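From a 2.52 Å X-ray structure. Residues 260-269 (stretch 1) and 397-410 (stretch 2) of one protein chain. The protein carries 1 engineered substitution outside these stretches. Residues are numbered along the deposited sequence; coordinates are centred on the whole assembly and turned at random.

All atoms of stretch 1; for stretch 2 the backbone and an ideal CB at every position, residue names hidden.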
# COMPACT_ATOMS: atom_id res chain seq x y z
N GLY A 260 -5.66 -4.61 17.29
CA GLY A 260 -6.12 -5.98 17.13
C GLY A 260 -7.01 -6.44 18.27
O GLY A 260 -7.10 -5.79 19.32
N LYS A 261 -7.70 -7.55 18.03
CA LYS A 261 -8.53 -8.23 19.03
C LYS A 261 -8.39 -9.73 18.76
O LYS A 261 -9.33 -10.43 18.38
CB LYS A 261 -10.00 -7.83 18.95
CG LYS A 261 -10.55 -7.15 20.16
CD LYS A 261 -10.54 -7.99 21.42
CE LYS A 261 -10.69 -7.03 22.58
NZ LYS A 261 -11.01 -7.62 23.88
N SER A 262 -7.19 -10.24 18.94
CA SER A 262 -6.85 -11.51 18.34
C SER A 262 -7.56 -12.65 19.06
O SER A 262 -7.56 -12.70 20.30
CB SER A 262 -5.33 -11.70 18.34
OG SER A 262 -4.70 -10.66 17.60
N PRO A 263 -8.21 -13.56 18.33
CA PRO A 263 -8.90 -14.68 18.96
C PRO A 263 -7.97 -15.84 19.26
O PRO A 263 -6.93 -16.03 18.62
CB PRO A 263 -9.95 -15.08 17.91
CG PRO A 263 -9.31 -14.72 16.60
CD PRO A 263 -8.46 -13.48 16.88
N ASN A 264 -8.35 -16.61 20.27
CA ASN A 264 -7.72 -17.88 20.61
C ASN A 264 -8.85 -18.92 20.67
O ASN A 264 -9.62 -18.94 21.64
CB ASN A 264 -6.96 -17.78 21.93
CG ASN A 264 -6.11 -19.00 22.23
OD1 ASN A 264 -5.95 -19.87 21.38
ND2 ASN A 264 -5.57 -19.06 23.44
N ILE A 265 -8.95 -19.74 19.63
CA ILE A 265 -9.94 -20.81 19.56
C ILE A 265 -9.33 -22.08 20.13
O ILE A 265 -8.32 -22.58 19.61
CB ILE A 265 -10.42 -21.06 18.12
CG1 ILE A 265 -11.19 -19.88 17.52
CG2 ILE A 265 -11.29 -22.32 18.08
CD1 ILE A 265 -11.66 -20.14 16.09
N LEU A 266 -9.94 -22.61 21.18
CA LEU A 266 -9.66 -23.96 21.64
C LEU A 266 -10.69 -24.89 20.99
O LEU A 266 -11.89 -24.83 21.30
CB LEU A 266 -9.70 -24.04 23.17
CG LEU A 266 -8.46 -23.44 23.85
CD1 LEU A 266 -8.13 -22.00 23.33
CD2 LEU A 266 -8.58 -23.45 25.37
N LEU A 267 -10.21 -25.72 20.06
CA LEU A 267 -11.03 -26.74 19.43
C LEU A 267 -11.37 -27.84 20.43
O LEU A 267 -10.64 -28.05 21.41
CB LEU A 267 -10.28 -27.31 18.23
CG LEU A 267 -10.01 -26.31 17.10
CD1 LEU A 267 -9.05 -26.87 16.11
CD2 LEU A 267 -11.30 -25.91 16.39
N PRO A 268 -12.48 -28.55 20.22
CA PRO A 268 -12.96 -29.50 21.25
C PRO A 268 -11.97 -30.59 21.62
O PRO A 268 -12.04 -31.13 22.74
CB PRO A 268 -14.22 -30.09 20.62
CG PRO A 268 -14.65 -29.10 19.62
CD PRO A 268 -13.43 -28.42 19.11
N ASP A 269 -11.08 -30.95 20.71
CA ASP A 269 -10.12 -32.05 20.96
C ASP A 269 -8.85 -31.55 21.63
O ASP A 269 -7.92 -32.31 21.70
CB ASP A 269 -9.81 -32.77 19.66
CG ASP A 269 -9.00 -31.95 18.68
OD1 ASP A 269 -8.90 -30.76 18.88
OD2 ASP A 269 -8.47 -32.52 17.75
N UNK A 397 -8.74 -10.47 29.69
CA UNK A 397 -9.01 -11.59 28.81
C UNK A 397 -10.51 -11.88 28.82
O UNK A 397 -11.12 -11.94 29.89
CB UNK A 397 -8.21 -12.82 29.23
N UNK A 398 -11.09 -12.03 27.62
CA UNK A 398 -12.49 -12.39 27.46
C UNK A 398 -12.62 -13.87 27.12
O UNK A 398 -11.87 -14.40 26.30
CB UNK A 398 -13.15 -11.53 26.38
N UNK A 399 -13.58 -14.52 27.77
CA UNK A 399 -13.95 -15.91 27.51
C UNK A 399 -15.28 -15.91 26.76
O UNK A 399 -16.25 -15.33 27.24
CB UNK A 399 -14.05 -16.72 28.81
N UNK A 400 -15.31 -16.57 25.61
CA UNK A 400 -16.51 -16.63 24.76
C UNK A 400 -16.81 -18.09 24.42
O UNK A 400 -15.91 -18.85 24.05
CB UNK A 400 -16.32 -15.81 23.48
N UNK A 401 -18.09 -18.46 24.52
CA UNK A 401 -18.52 -19.83 24.29
C UNK A 401 -19.03 -20.01 22.87
O UNK A 401 -19.53 -19.07 22.25
CB UNK A 401 -19.60 -20.23 25.29
N UNK A 402 -18.91 -21.24 22.38
CA UNK A 402 -19.43 -21.61 21.07
C UNK A 402 -20.05 -23.01 21.11
O UNK A 402 -19.69 -23.84 21.96
CB UNK A 402 -18.32 -21.55 20.02
N UNK A 403 -20.99 -23.26 20.20
CA UNK A 403 -21.69 -24.53 20.12
C UNK A 403 -21.31 -25.38 18.91
O UNK A 403 -21.68 -26.56 18.87
CB UNK A 403 -23.20 -24.27 20.10
N UNK A 404 -20.64 -24.81 17.91
CA UNK A 404 -20.07 -25.58 16.81
C UNK A 404 -18.76 -24.93 16.39
O UNK A 404 -18.53 -23.74 16.64
CB UNK A 404 -21.04 -25.67 15.63
N UNK A 405 -17.90 -25.73 15.75
CA UNK A 405 -16.65 -25.22 15.20
C UNK A 405 -16.92 -24.15 14.14
O UNK A 405 -16.19 -23.16 14.04
CB UNK A 405 -15.83 -26.36 14.60
N UNK A 406 -17.96 -24.33 13.32
CA UNK A 406 -18.32 -23.28 12.38
C UNK A 406 -18.62 -21.98 13.11
O UNK A 406 -18.24 -20.89 12.65
CB UNK A 406 -19.52 -23.71 11.54
N UNK A 407 -19.31 -22.07 14.25
CA UNK A 407 -19.65 -20.90 15.05
C UNK A 407 -18.41 -20.25 15.64
O UNK A 407 -18.31 -19.01 15.68
CB UNK A 407 -20.62 -21.28 16.17
N UNK A 408 -17.46 -21.06 16.10
CA UNK A 408 -16.24 -20.53 16.69
C UNK A 408 -15.47 -19.68 15.69
O UNK A 408 -14.93 -18.63 16.04
CB UNK A 408 -15.36 -21.67 17.20
N UNK A 409 -15.44 -20.12 14.43
CA UNK A 409 -14.76 -19.34 13.39
C UNK A 409 -15.48 -18.02 13.16
O UNK A 409 -14.85 -16.95 13.03
CB UNK A 409 -14.68 -20.13 12.08
N UNK A 410 -16.82 -18.05 13.13
CA UNK A 410 -17.59 -16.82 12.91
C UNK A 410 -17.32 -15.80 14.02
O UNK A 410 -17.18 -14.60 13.75
CB UNK A 410 -19.09 -17.13 12.84

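Positions 397 to 402 run as an extended strand. At 397 nothing of stretch 1 lies within 5.5 Å of the ideal CB, so no preference is set; the residue is Leu 397, which makes no contact across. Position 398 points its CA-to-CB bond toward stretch 1, and the ideal CB sits 5.1 Å from Lys 261 NZ. A small or medium side chain would fit, polar or weakly so, and an acid could also be imagined near the amine. The residue is Cys 398, whose SG comes to 4.4 Å from Lys 261 NZ; the amine finds its hydrogen bonds elsewhere in the structure.

Positions 399, 400 and 401 are out of reach, so stretch 1 does not discriminate there; they are Leu 399, Ile 400 and Ala 401.

Position 402 ends the strand with CA-to-CB again toward stretch 1, yet its ideal CB has no neighbour within 5.5 Å. The gap calls for length, and the carbonyl of Leu 266 offers an acceptor at its far side, so a long side chain ending in a donor would suit, as would a large apolar one that simply fills the space. Tyr 402 does both. With chi1 in p, its OH donates to Leu 266 O at 2.6 Å, a short bond that ties the end of one strand to the other stretch. Pro 268 CD, 3.3 Å from Tyr 402 OH, lies at the ring edge, while Ile 265 CG2 approaches Tyr 402 CE2 obliquely at 4.5 Å.

Positions 403 and 404 leave the strand for the helix that starts at 405. The first is out of reach and the second points away, but an N-cap favours Ser, Thr, Asp or Asn at 404. The residues are Asp 403 and Thr 404, and Thr 404 OG1 accepts from the backbone N of 407 at 3.1 Å.

At 405 the ideal CB is 4.9 Å from Leu 267 CD2, and CA-to-CB points sideways, so a branched or flexible apolar chain could reach across. Ile 405 does so: its CG2 meets Leu 267 CD2 and its CD1 meets Pro 268 CD, both at 4.0 Å.

Positions 406, 407 and 410 are free of stretch 1 and hold Asp 406, Glu 407 and Ala 410. Position 408 points toward stretch 1 with its ideal CB only 4.2 Å from Ile 265 CD1, which favours a small residue; Ala 408 keeps that spacing. Position 409 points away, but an apolar branch could still graze the isoleucine, and Val 409 CG2 lies 4.5 Å from Ile 265 CD1.

Stretch 2 397-410: LCLIAYDTIDEAVA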
# COMPACT_ATOMS: atom_id res chain seq x y z
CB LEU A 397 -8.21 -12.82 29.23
CG LEU A 397 -8.58 -14.17 28.58
CD1 LEU A 397 -8.39 -14.11 27.08
CD2 LEU A 397 -7.78 -15.30 29.18
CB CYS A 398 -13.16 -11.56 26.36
SG CYS A 398 -13.46 -9.86 26.82
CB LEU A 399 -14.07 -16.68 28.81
CG LEU A 399 -12.87 -17.47 29.35
CD1 LEU A 399 -11.56 -16.99 28.77
CD2 LEU A 399 -12.86 -17.38 30.87
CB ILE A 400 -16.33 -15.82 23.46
CG1 ILE A 400 -16.03 -14.36 23.78
CG2 ILE A 400 -17.55 -15.98 22.55
CD1 ILE A 400 -15.46 -13.60 22.60
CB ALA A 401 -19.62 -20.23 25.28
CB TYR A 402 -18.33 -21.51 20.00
CG TYR A 402 -17.23 -22.55 20.07
CD1 TYR A 402 -17.45 -23.87 19.66
CD2 TYR A 402 -15.95 -22.22 20.52
CE1 TYR A 402 -16.45 -24.83 19.71
CE2 TYR A 402 -14.93 -23.18 20.57
CZ TYR A 402 -15.19 -24.48 20.17
OH TYR A 402 -14.20 -25.43 20.20
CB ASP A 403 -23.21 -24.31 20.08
CG ASP A 403 -23.72 -23.55 21.29
OD1 ASP A 403 -23.53 -24.02 22.44
OD2 ASP A 403 -24.32 -22.46 21.08
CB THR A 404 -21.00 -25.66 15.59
OG1 THR A 404 -21.22 -24.35 15.08
CG2 THR A 404 -22.30 -26.29 15.96
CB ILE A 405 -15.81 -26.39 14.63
CG1 ILE A 405 -15.49 -27.40 15.72
CG2 ILE A 405 -14.51 -25.89 14.02
CD1 ILE A 405 -14.57 -28.50 15.26
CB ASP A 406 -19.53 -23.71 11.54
CG ASP A 406 -19.17 -24.72 10.45
OD1 ASP A 406 -17.98 -24.74 10.05
OD2 ASP A 406 -20.08 -25.47 9.99
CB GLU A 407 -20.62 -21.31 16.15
CG GLU A 407 -20.86 -20.26 17.19
CD GLU A 407 -21.95 -20.68 18.14
OE1 GLU A 407 -22.71 -21.61 17.78
OE2 GLU A 407 -22.05 -20.08 19.24
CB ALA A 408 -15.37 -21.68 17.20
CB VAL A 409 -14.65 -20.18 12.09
CG1 VAL A 409 -14.17 -19.33 10.92
CG2 VAL A 409 -13.70 -21.38 12.29
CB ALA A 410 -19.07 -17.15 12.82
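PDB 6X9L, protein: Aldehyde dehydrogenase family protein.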